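Long-range contacts in PDZ domain protein (Parabacteroides distasonis, PDB 4L8N), which is of unknown function but binds magnesium and carries PDZ domains, which may let it recognise protein partners, around a DUF4136 domain: residues Lys146-Ser151 against Cys167-Leu172; Thr162-Cys167 against Glu276-His281; Leu186-Phe191 against Phe244-Ile249; Trp260-Asn265 against Pro283-Gln288. All coordinates share one frame; numbering follows the deposited sequence. Where two conformers were deposited one is given.

Interaction 1. Residues Lys146-Ser151 against Cys167-Leu172; sequences KTFAFS and CIENEL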
# COMPACT_ATOMS: atom_id res chain seq x y z
N LYS A 146 -15.70 -20.90 15.99
CA LYS A 146 -14.99 -22.17 16.03
C LYS A 146 -15.02 -22.97 14.70
O LYS A 146 -14.19 -23.86 14.51
CB LYS A 146 -15.55 -23.04 17.17
CG LYS A 146 -15.47 -22.40 18.59
CD LYS A 146 -14.04 -22.39 19.20
CE LYS A 146 -14.03 -22.09 20.69
NZ LYS A 146 -12.65 -22.09 21.26
N THR A 147 -15.96 -22.66 13.80
CA THR A 147 -16.15 -23.42 12.56
C THR A 147 -16.16 -22.52 11.32
O THR A 147 -16.56 -21.34 11.37
CB THR A 147 -17.44 -24.31 12.59
OG1 THR A 147 -18.62 -23.51 12.52
CG2 THR A 147 -17.51 -25.22 13.81
N PHE A 148 -15.76 -23.12 10.19
CA PHE A 148 -15.71 -22.40 8.93
C PHE A 148 -16.13 -23.26 7.76
O PHE A 148 -16.25 -24.47 7.85
CB PHE A 148 -14.29 -21.84 8.71
CG PHE A 148 -13.23 -22.88 8.45
CD1 PHE A 148 -12.68 -23.62 9.50
CD2 PHE A 148 -12.74 -23.09 7.16
CE1 PHE A 148 -11.73 -24.60 9.25
CE2 PHE A 148 -11.78 -24.06 6.92
CZ PHE A 148 -11.26 -24.80 7.97
N ALA A 149 -16.37 -22.59 6.64
CA ALA A 149 -16.69 -23.16 5.34
C ALA A 149 -16.26 -22.16 4.30
O ALA A 149 -16.10 -20.98 4.62
CB ALA A 149 -18.17 -23.49 5.23
N PHE A 150 -16.02 -22.61 3.07
CA PHE A 150 -15.61 -21.71 2.01
C PHE A 150 -16.81 -21.23 1.25
O PHE A 150 -17.80 -21.94 1.16
CB PHE A 150 -14.60 -22.40 1.08
CG PHE A 150 -13.33 -22.70 1.83
CD1 PHE A 150 -12.36 -21.71 2.02
CD2 PHE A 150 -13.14 -23.93 2.43
CE1 PHE A 150 -11.21 -21.97 2.75
CE2 PHE A 150 -11.99 -24.19 3.19
CZ PHE A 150 -11.02 -23.21 3.33
N SER A 151 -16.73 -19.99 0.72
CA SER A 151 -17.82 -19.46 -0.08
C SER A 151 -17.78 -20.14 -1.47
O SER A 151 -16.74 -20.71 -1.86
CB SER A 151 -17.76 -17.93 -0.15
OG SER A 151 -16.67 -17.39 -0.88
N CYS A 167 -5.11 -24.64 1.01
CA CYS A 167 -4.04 -24.00 1.79
C CYS A 167 -4.62 -23.36 3.05
O CYS A 167 -4.07 -23.56 4.14
CB CYS A 167 -3.28 -22.97 0.96
SG CYS A 167 -2.36 -23.65 -0.45
N ILE A 168 -5.72 -22.59 2.89
CA ILE A 168 -6.39 -21.92 4.00
C ILE A 168 -6.96 -22.97 4.95
O ILE A 168 -6.81 -22.82 6.17
CB ILE A 168 -7.48 -20.91 3.55
CG1 ILE A 168 -6.90 -19.91 2.54
CG2 ILE A 168 -8.10 -20.17 4.77
CD1 ILE A 168 -7.93 -19.32 1.68
N GLU A 169 -7.55 -24.06 4.40
CA GLU A 169 -8.12 -25.13 5.22
C GLU A 169 -7.05 -25.76 6.12
O GLU A 169 -7.32 -25.93 7.30
CB GLU A 169 -8.81 -26.21 4.38
CG GLU A 169 -9.74 -27.09 5.18
CD GLU A 169 -10.39 -28.22 4.41
OE1 GLU A 169 -10.79 -28.00 3.25
OE2 GLU A 169 -10.54 -29.32 5.00
N ASN A 170 -5.86 -26.05 5.58
CA ASN A 170 -4.76 -26.61 6.38
C ASN A 170 -4.32 -25.65 7.47
O ASN A 170 -4.13 -26.08 8.60
CB ASN A 170 -3.54 -27.02 5.51
CG ASN A 170 -3.77 -28.17 4.54
OD1 ASN A 170 -4.70 -28.98 4.69
ND2 ASN A 170 -2.92 -28.26 3.51
N GLU A 171 -4.20 -24.34 7.16
CA GLU A 171 -3.78 -23.33 8.13
C GLU A 171 -4.73 -23.20 9.30
O GLU A 171 -4.27 -23.16 10.44
CB GLU A 171 -3.61 -21.95 7.48
CG GLU A 171 -2.32 -21.79 6.70
CD GLU A 171 -1.07 -22.43 7.29
OE1 GLU A 171 -0.61 -22.00 8.37
OE2 GLU A 171 -0.55 -23.38 6.65
N LEU A 172 -6.05 -23.15 9.02
CA LEU A 172 -7.11 -22.95 10.00
C LEU A 172 -7.39 -24.21 10.81
O LEU A 172 -7.69 -24.11 12.01
CB LEU A 172 -8.40 -22.45 9.32
CG LEU A 172 -8.34 -21.08 8.60
CD1 LEU A 172 -9.74 -20.64 8.16
CD2 LEU A 172 -7.71 -20.01 9.46

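Interaction 2. Residues Thr162-Cys167 against Glu276-His281; sequences TVINEC and EYARVH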
# COMPACT_ATOMS: atom_id res chain seq x y z
N THR A 162 -9.60 -24.05 -5.66
CA THR A 162 -9.51 -25.29 -4.89
C THR A 162 -8.14 -25.34 -4.20
O THR A 162 -8.08 -25.76 -3.04
CB THR A 162 -9.78 -26.50 -5.78
OG1 THR A 162 -11.12 -26.38 -6.24
CG2 THR A 162 -9.61 -27.83 -5.06
N VAL A 163 -7.07 -24.89 -4.89
CA VAL A 163 -5.70 -24.88 -4.34
C VAL A 163 -5.65 -23.90 -3.17
O VAL A 163 -5.23 -24.29 -2.08
CB VAL A 163 -4.62 -24.56 -5.42
CG1 VAL A 163 -3.24 -24.37 -4.79
CG2 VAL A 163 -4.58 -25.66 -6.47
N ILE A 164 -6.11 -22.66 -3.40
CA ILE A 164 -6.19 -21.59 -2.40
C ILE A 164 -6.93 -22.09 -1.13
O ILE A 164 -6.35 -22.08 -0.05
CB ILE A 164 -6.88 -20.31 -2.99
CG1 ILE A 164 -6.08 -19.71 -4.17
CG2 ILE A 164 -7.10 -19.25 -1.90
CD1 ILE A 164 -6.82 -18.57 -4.95
N ASN A 165 -8.16 -22.57 -1.28
CA ASN A 165 -8.99 -23.05 -0.17
C ASN A 165 -8.37 -24.25 0.59
O ASN A 165 -8.52 -24.34 1.80
CB ASN A 165 -10.40 -23.39 -0.66
CG ASN A 165 -11.21 -22.20 -1.13
OD1 ASN A 165 -10.88 -21.03 -0.90
ND2 ASN A 165 -12.34 -22.48 -1.74
N GLU A 166 -7.64 -25.12 -0.11
CA GLU A 166 -6.94 -26.25 0.51
C GLU A 166 -5.81 -25.73 1.42
O GLU A 166 -5.61 -26.30 2.49
CB GLU A 166 -6.38 -27.20 -0.55
CG GLU A 166 -7.32 -28.33 -0.91
CD GLU A 166 -6.86 -29.24 -2.04
OE1 GLU A 166 -5.65 -29.53 -2.13
OE2 GLU A 166 -7.74 -29.68 -2.83
N CYS A 167 -5.11 -24.64 1.01
CA CYS A 167 -4.04 -24.00 1.79
C CYS A 167 -4.62 -23.36 3.05
O CYS A 167 -4.07 -23.56 4.14
CB CYS A 167 -3.28 -22.97 0.96
SG CYS A 167 -2.36 -23.65 -0.45
N GLU A 276 0.83 -20.78 -6.89
CA GLU A 276 2.16 -20.83 -6.29
C GLU A 276 2.29 -19.74 -5.24
O GLU A 276 2.76 -20.02 -4.14
CB GLU A 276 3.26 -20.71 -7.37
CG GLU A 276 3.48 -22.01 -8.12
CD GLU A 276 4.44 -22.00 -9.30
OE1 GLU A 276 5.41 -21.21 -9.29
OE2 GLU A 276 4.24 -22.83 -10.21
N TYR A 277 1.79 -18.53 -5.55
CA TYR A 277 1.78 -17.38 -4.65
C TYR A 277 1.01 -17.73 -3.35
O TYR A 277 1.56 -17.52 -2.27
CB TYR A 277 1.19 -16.11 -5.33
CG TYR A 277 1.38 -14.89 -4.46
CD1 TYR A 277 2.55 -14.15 -4.52
CD2 TYR A 277 0.44 -14.55 -3.49
CE1 TYR A 277 2.79 -13.10 -3.64
CE2 TYR A 277 0.67 -13.50 -2.60
CZ TYR A 277 1.86 -12.79 -2.67
OH TYR A 277 2.12 -11.78 -1.78
N ALA A 278 -0.25 -18.26 -3.47
CA ALA A 278 -1.11 -18.66 -2.35
C ALA A 278 -0.42 -19.73 -1.46
O ALA A 278 -0.37 -19.56 -0.23
CB ALA A 278 -2.46 -19.20 -2.86
N ARG A 279 0.17 -20.78 -2.08
CA ARG A 279 0.89 -21.85 -1.39
C ARG A 279 1.97 -21.30 -0.45
O ARG A 279 2.08 -21.79 0.68
CB ARG A 279 1.55 -22.82 -2.38
CG ARG A 279 0.59 -23.79 -3.01
CD ARG A 279 1.33 -24.98 -3.58
NE ARG A 279 0.48 -25.78 -4.47
CZ ARG A 279 -0.33 -26.76 -4.06
NH1 ARG A 279 -0.41 -27.07 -2.77
NH2 ARG A 279 -1.06 -27.43 -4.94
N VAL A 280 2.74 -20.28 -0.90
CA VAL A 280 3.83 -19.67 -0.14
C VAL A 280 3.30 -18.71 0.94
O VAL A 280 3.73 -18.79 2.08
CB VAL A 280 4.85 -18.95 -1.08
CG1 VAL A 280 5.94 -18.21 -0.32
CG2 VAL A 280 5.47 -19.93 -2.06
N HIS A 281 2.38 -17.81 0.57
CA HIS A 281 1.91 -16.70 1.41
C HIS A 281 0.70 -16.97 2.29
O HIS A 281 0.66 -16.36 3.36
CB HIS A 281 1.70 -15.47 0.56
CG HIS A 281 2.98 -15.04 -0.09
ND1 HIS A 281 3.38 -15.56 -1.31
CD2 HIS A 281 3.95 -14.21 0.37
CE1 HIS A 281 4.55 -14.99 -1.58
NE2 HIS A 281 4.93 -14.16 -0.61

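Interaction 3. Residues Leu186-Phe191 against Phe244-Ile249; sequences LLIQTF and FGIRII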
# COMPACT_ATOMS: atom_id res chain seq x y z
N LEU A 186 -18.09 -19.03 10.51
CA LEU A 186 -17.37 -18.17 9.56
C LEU A 186 -17.43 -18.65 8.14
O LEU A 186 -17.31 -19.84 7.88
CB LEU A 186 -15.86 -18.12 9.93
CG LEU A 186 -15.50 -17.76 11.34
CD1 LEU A 186 -14.07 -18.15 11.64
CD2 LEU A 186 -15.77 -16.30 11.60
N LEU A 187 -17.47 -17.71 7.22
CA LEU A 187 -17.35 -17.98 5.80
C LEU A 187 -16.01 -17.42 5.30
O LEU A 187 -15.69 -16.26 5.59
CB LEU A 187 -18.54 -17.36 5.06
CG LEU A 187 -18.70 -17.76 3.59
CD1 LEU A 187 -19.33 -19.16 3.47
CD2 LEU A 187 -19.56 -16.71 2.85
N ILE A 188 -15.20 -18.24 4.59
CA ILE A 188 -13.93 -17.76 4.04
C ILE A 188 -14.15 -17.40 2.56
O ILE A 188 -14.75 -18.17 1.81
CB ILE A 188 -12.71 -18.71 4.28
CG1 ILE A 188 -12.19 -18.58 5.74
CG2 ILE A 188 -11.54 -18.35 3.37
CD1 ILE A 188 -12.90 -19.30 6.72
N GLN A 189 -13.69 -16.21 2.17
CA GLN A 189 -13.79 -15.68 0.81
C GLN A 189 -12.42 -15.21 0.33
O GLN A 189 -11.69 -14.54 1.05
CB GLN A 189 -14.80 -14.53 0.76
CG GLN A 189 -15.37 -14.23 -0.64
CD GLN A 189 -16.73 -13.54 -0.59
OE1 GLN A 189 -16.85 -12.34 -0.28
NE2 GLN A 189 -17.80 -14.29 -0.91
N THR A 190 -12.06 -15.57 -0.90
CA THR A 190 -10.78 -15.12 -1.45
C THR A 190 -11.01 -14.32 -2.68
O THR A 190 -11.94 -14.56 -3.46
CB THR A 190 -9.77 -16.24 -1.70
OG1 THR A 190 -10.35 -17.28 -2.47
CG2 THR A 190 -9.21 -16.77 -0.42
N PHE A 191 -10.17 -13.32 -2.83
CA PHE A 191 -10.12 -12.47 -3.99
C PHE A 191 -8.65 -12.46 -4.48
O PHE A 191 -7.71 -12.62 -3.70
CB PHE A 191 -10.69 -11.07 -3.70
CG PHE A 191 -10.10 -10.34 -2.53
CD1 PHE A 191 -10.42 -10.70 -1.22
CD2 PHE A 191 -9.27 -9.24 -2.72
CE1 PHE A 191 -9.91 -9.98 -0.14
CE2 PHE A 191 -8.78 -8.52 -1.64
CZ PHE A 191 -9.11 -8.89 -0.36
N PHE A 244 -3.79 -10.69 -3.89
CA PHE A 244 -4.25 -11.92 -3.26
C PHE A 244 -4.76 -11.57 -1.87
O PHE A 244 -4.05 -10.94 -1.08
CB PHE A 244 -3.17 -13.03 -3.25
CG PHE A 244 -3.62 -14.29 -2.55
CD1 PHE A 244 -4.64 -15.07 -3.07
CD2 PHE A 244 -3.05 -14.68 -1.35
CE1 PHE A 244 -5.10 -16.20 -2.39
CE2 PHE A 244 -3.49 -15.82 -0.67
CZ PHE A 244 -4.53 -16.56 -1.19
N GLY A 245 -6.00 -11.93 -1.60
CA GLY A 245 -6.64 -11.66 -0.33
C GLY A 245 -7.45 -12.78 0.26
O GLY A 245 -7.97 -13.64 -0.46
N ILE A 246 -7.54 -12.79 1.61
CA ILE A 246 -8.35 -13.71 2.41
C ILE A 246 -9.33 -12.83 3.20
O ILE A 246 -8.92 -11.85 3.84
CB ILE A 246 -7.51 -14.67 3.32
CG1 ILE A 246 -6.45 -15.46 2.52
CG2 ILE A 246 -8.40 -15.62 4.13
CD1 ILE A 246 -5.34 -16.16 3.39
N ARG A 247 -10.63 -13.18 3.14
CA ARG A 247 -11.71 -12.49 3.84
C ARG A 247 -12.38 -13.47 4.78
O ARG A 247 -12.81 -14.54 4.34
CB ARG A 247 -12.72 -11.90 2.83
CG ARG A 247 -13.44 -10.64 3.31
CD ARG A 247 -14.34 -10.05 2.23
NE ARG A 247 -13.83 -8.78 1.69
CZ ARG A 247 -13.43 -8.61 0.43
NH1 ARG A 247 -13.50 -9.60 -0.44
NH2 ARG A 247 -12.96 -7.43 0.04
N ILE A 248 -12.42 -13.15 6.12
CA ILE A 248 -13.06 -14.03 7.12
C ILE A 248 -14.38 -13.36 7.57
O ILE A 248 -14.35 -12.38 8.33
CB ILE A 248 -12.14 -14.44 8.33
CG1 ILE A 248 -10.88 -15.21 7.86
CG2 ILE A 248 -12.95 -15.21 9.41
CD1 ILE A 248 -9.88 -15.63 8.99
N ILE A 249 -15.52 -13.85 7.05
CA ILE A 249 -16.83 -13.23 7.28
C ILE A 249 -17.64 -13.96 8.36
O ILE A 249 -17.93 -15.15 8.24
CB ILE A 249 -17.65 -13.13 5.94
CG1 ILE A 249 -16.86 -12.44 4.81
CG2 ILE A 249 -19.00 -12.43 6.15
CD1 ILE A 249 -16.84 -13.23 3.57

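Interaction 4. Residues Trp260-Asn265 against Pro283-Gln288; sequences WECEAN and PLMCMQ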
# COMPACT_ATOMS: atom_id res chain seq x y z
N TRP A 260 -11.92 -10.18 9.83
CA TRP A 260 -10.51 -10.11 9.51
C TRP A 260 -10.33 -10.28 8.01
O TRP A 260 -11.00 -11.14 7.38
CB TRP A 260 -9.80 -11.26 10.28
CG TRP A 260 -8.30 -11.32 10.18
CD1 TRP A 260 -7.41 -10.83 11.09
CD2 TRP A 260 -7.54 -12.07 9.22
NE1 TRP A 260 -6.13 -11.18 10.73
CE2 TRP A 260 -6.18 -11.93 9.58
CE3 TRP A 260 -7.87 -12.83 8.09
CZ2 TRP A 260 -5.15 -12.55 8.86
CZ3 TRP A 260 -6.84 -13.38 7.34
CH2 TRP A 260 -5.51 -13.28 7.76
N GLU A 261 -9.45 -9.45 7.43
CA GLU A 261 -9.13 -9.44 6.02
C GLU A 261 -7.65 -9.16 5.86
O GLU A 261 -7.12 -8.27 6.53
CB GLU A 261 -9.99 -8.39 5.26
CG GLU A 261 -9.93 -8.48 3.73
CD GLU A 261 -10.85 -7.56 2.95
OE1 GLU A 261 -12.08 -7.63 3.15
OE2 GLU A 261 -10.35 -6.82 2.07
N CYS A 262 -6.99 -9.96 5.03
CA CYS A 262 -5.58 -9.82 4.71
C CYS A 262 -5.42 -9.80 3.21
O CYS A 262 -5.90 -10.71 2.51
CB CYS A 262 -4.72 -10.90 5.36
SG CYS A 262 -2.93 -10.56 5.27
N GLU A 263 -4.83 -8.70 2.71
CA GLU A 263 -4.63 -8.45 1.29
C GLU A 263 -3.16 -8.23 1.00
O GLU A 263 -2.51 -7.38 1.60
CB GLU A 263 -5.46 -7.22 0.85
CG GLU A 263 -5.69 -7.11 -0.65
CD GLU A 263 -6.36 -5.82 -1.09
OE1 GLU A 263 -7.55 -5.61 -0.76
OE2 GLU A 263 -5.69 -5.03 -1.79
N ALA A 264 -2.64 -9.02 0.09
CA ALA A 264 -1.27 -8.91 -0.40
C ALA A 264 -1.29 -8.23 -1.77
O ALA A 264 -2.07 -8.64 -2.66
CB ALA A 264 -0.62 -10.28 -0.49
N ASN A 265 -0.49 -7.17 -1.91
CA ASN A 265 -0.34 -6.42 -3.15
C ASN A 265 1.13 -6.41 -3.51
O ASN A 265 1.96 -5.80 -2.82
CB ASN A 265 -0.94 -5.03 -3.06
CG ASN A 265 -2.44 -5.07 -3.00
OD1 ASN A 265 -3.12 -5.34 -4.01
ND2 ASN A 265 -2.99 -4.81 -1.81
N PRO A 283 0.26 -19.38 4.45
CA PRO A 283 0.78 -19.63 5.82
C PRO A 283 1.39 -18.39 6.50
O PRO A 283 1.28 -18.25 7.72
CB PRO A 283 1.84 -20.73 5.62
CG PRO A 283 1.58 -21.30 4.27
CD PRO A 283 0.99 -20.20 3.46
N LEU A 284 2.02 -17.49 5.74
CA LEU A 284 2.59 -16.26 6.31
C LEU A 284 1.47 -15.26 6.68
O LEU A 284 1.49 -14.70 7.78
CB LEU A 284 3.59 -15.59 5.34
CG LEU A 284 4.83 -16.38 4.95
CD1 LEU A 284 5.51 -15.71 3.77
CD2 LEU A 284 5.81 -16.55 6.13
N MSE A 285 0.48 -15.08 5.78
CA MSE A 285 -0.71 -14.23 5.97
C MSE A 285 -1.56 -14.64 7.17
O MSE A 285 -2.02 -13.78 7.91
CB MSE A 285 -1.57 -14.26 4.71
CG MSE A 285 -0.99 -13.47 3.56
SE MSE A 285 -1.89 -13.78 1.89
CE MSE A 285 -3.50 -12.96 2.33
N CYS A 286 -1.78 -15.96 7.35
CA CYS A 286 -2.62 -16.47 8.44
C CYS A 286 -1.92 -16.51 9.79
O CYS A 286 -2.60 -16.77 10.80
CB CYS A 286 -3.19 -17.83 8.08
SG CYS A 286 -4.37 -17.76 6.71
N MSE A 287 -0.61 -16.19 9.86
CA MSE A 287 0.08 -16.12 11.16
C MSE A 287 -0.51 -14.98 12.01
O MSE A 287 -0.34 -14.97 13.23
CB MSE A 287 1.59 -15.96 10.99
CG MSE A 287 2.30 -17.30 10.91
SE MSE A 287 4.22 -17.18 10.61
CE MSE A 287 4.67 -16.53 12.24
N GLN A 288 -1.23 -14.03 11.35
CA GLN A 288 -1.86 -12.94 12.07
C GLN A 288 -3.33 -13.24 12.37
O GLN A 288 -4.01 -12.36 12.88
CB GLN A 288 -1.68 -11.59 11.37
CG GLN A 288 -0.25 -11.09 11.54
CD GLN A 288 -0.18 -9.61 11.48
OE1 GLN A 288 0.08 -8.94 12.49
NE2 GLN A 288 -0.44 -9.08 10.30

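Interaction 1. Residues Lys146-Ser151 against Cys167-Leu172
Leu172 of helix 158-175 lies over the face of the Phe148 ring from strand 147-150, its CD1 4.1 Å from the ring centroid of Phe148 and only 12° off the ring normal, a CH-pi contact. This is the tight, buried part, and Leu172 CB adds a second touch at 3.9 Å from Phe148 CZ. A branched leucine suits the spot because its CB and one methyl can span a flat ring. The pairing belongs to a beta-alpha-beta unit made of strand 147-150, helix 158-175 and strand 178-179. Helix segment 167-172 and strand 147-150 run almost antiparallel (175°), their axes 10.3 Å apart, the usual spacing of a helix lying on a sheet. Phe150, by contrast, turns its edge to the helix. On its inner flank CE1 of Phe150 is 4.0 Å from the buried Ile168 CB, and at its tip CZ of Phe150 stands 3.7 Å from Glu169 N. The partly exposed border belongs to Glu169, which serves it with its aliphatic part. With CG anti to the backbone N (chi1 -163°), Glu169 brings CG to the rim of Phe148, 3.9 Å from CZ of that ring. The Glu169 side chain crosses Phe150 at about a right angle, OE1 of Glu169 lying 4.0 Å from Phe150 CE2. On the buried side, Ile188 of strand 186-196 touches both phenylalanines.

Interaction 2. Residues Thr162-Cys167 against Glu276-His281
Arg279 lays its long side chain across the groove towards Val163, and of the residues here it has the most area buried by the contact. The chain is extended from CG to NE, which carries the guanidinium over to the other helix, where Val163 CG1 sits over one of its faces, 3.8 Å from Arg279 NH2 and displaced towards the rim. The methyl thus meets the flat, weakly solvated surface of the cation, while the group as a whole stays on the exposed side. Arg279 also touches a crystal neighbour, so the lattice may influence its pose. Segments 162-167 and 276-281, from helices 158-175 and 274-285, run parallel, their axes 4° and 9.2 Å apart, as two helices covering one face of a beta-sheet. Ala278 suits such a close approach: its CA comes within 5.9 Å of Ile164 CA, and its small CB rests 3.9 Å from Ile164 CG1. Cys167, one turn on from Val163, directs SG at the root of the arginine, 3.8 Å from Arg279 CA and 3.9 Å from Arg279 CG; the short cysteine side chain lets its SG lie against that backbone. On the sheet side, Phe244 touches both Ile164 and Ala278. On the far flank of helix 274-285, His281 ND1 donates to Tyr277 O (2.8 Å), and His281 NE2 is hydrogen-bonded to Arg215 of the second subunit.

Interaction 3. Residues Leu186-Phe191 against Phe244-Ile249
The ring of Phe191 fills the hollow above Gly245, its partner on the antiparallel neighbour strand. Phe191 CG stands between its own backbone N and carbonyl carbon (chi1 54°), which starts the ring back across the strands. Gly245 CA lies over one face, 3.8 Å from the ring centroid of Phe191; with no side chain, Gly245 lets the ring settle directly on its CA. Against the opposite face rests the guanidinium of Arg247, nearly parallel at 23° with centres 4.4 Å apart; Arg247 was modelled in two conformers, and the stack is described for one of them. Further along the same face of the sheet, Ile249 CD1 packs against Gln189 CB at 3.7 Å. On the face towards the helices, Ile188 lies beside Ile248, pointing the same way, and at the end of the pairing Leu186 CD2 packs on Ile248 CG2 (3.7 Å). Beneath run six backbone hydrogen bonds; the longest is Phe191 N to Gly245 O at 3.2 Å, its donor 42° above the carbonyl plane. The charge of Arg247 has a second partner in Glu261, a salt bridge through NE; ring face and carboxylate would both probably help stabilise the cation in this conformer.

Interaction 4. Residues Trp260-Asn265 against Pro283-Gln288
The carbonyl oxygen of Gln288 takes a weak hydrogen bond from Trp260 NE1, 3.2 Å long with an N-H...O angle of 127°, and a second bond from Thr292 OG1. Trp260 NE1 is in turn hydrogen-bonded to Thr292 OG1, so indole, hydroxyl and carbonyl form a small closed polar group in a buried setting. Trp260 CG lies anti to the backbone N (chi1 -176°), and the ring's six-membered end brings CZ2 to within 3.5 Å of Met285 O, which meets the edge of the indole in its plane. The ring suits this place, offering both an N-H and a broad apolar surface. Across the contact Met285 of helix 274-285, bent at chi3 (68°), brings CE 3.3 Å from Cys262 O and 3.8 Å from Cys262 SG; Cys262 is the next strand residue facing the helix. A flexible unbranched methionine chain, here with selenium in place of sulphur, can follow such a bend. Two residues on, Ala264 offers CB 4.4 Å from Met285 SE. Phe131 and Phe244 of the flanking strands also touch Met285. The end of helix 274-285 and the turn after it, seated on the inward-facing residues of one strand, are typical of a two-layer helix-on-sheet fold.

How the interactions relate
All four contacts lie within the DUF4136 range, their centres 9 to 13 Å apart. Strands 147-150, 186-196, 240-250 and 258-268 are successive neighbours in one mixed sheet: interaction 3 zips the middle two together, while interactions 1 and 4 attach helices 158-175 and 274-285 to the outer two. Interaction 2 joins those helices, sharing Cys167 with interaction 1. Along the chain, interactions 1, 3 and 4 follow in series; interaction 2 crosses 1 and 4 and encloses 3. Phe244 and Thr190, from interaction 3, pack beneath the helices. The result is a two-layer helix-on-sheet core, away from the magnesium-binding residues, and interactions 2, 3 and 4 reach the second subunit.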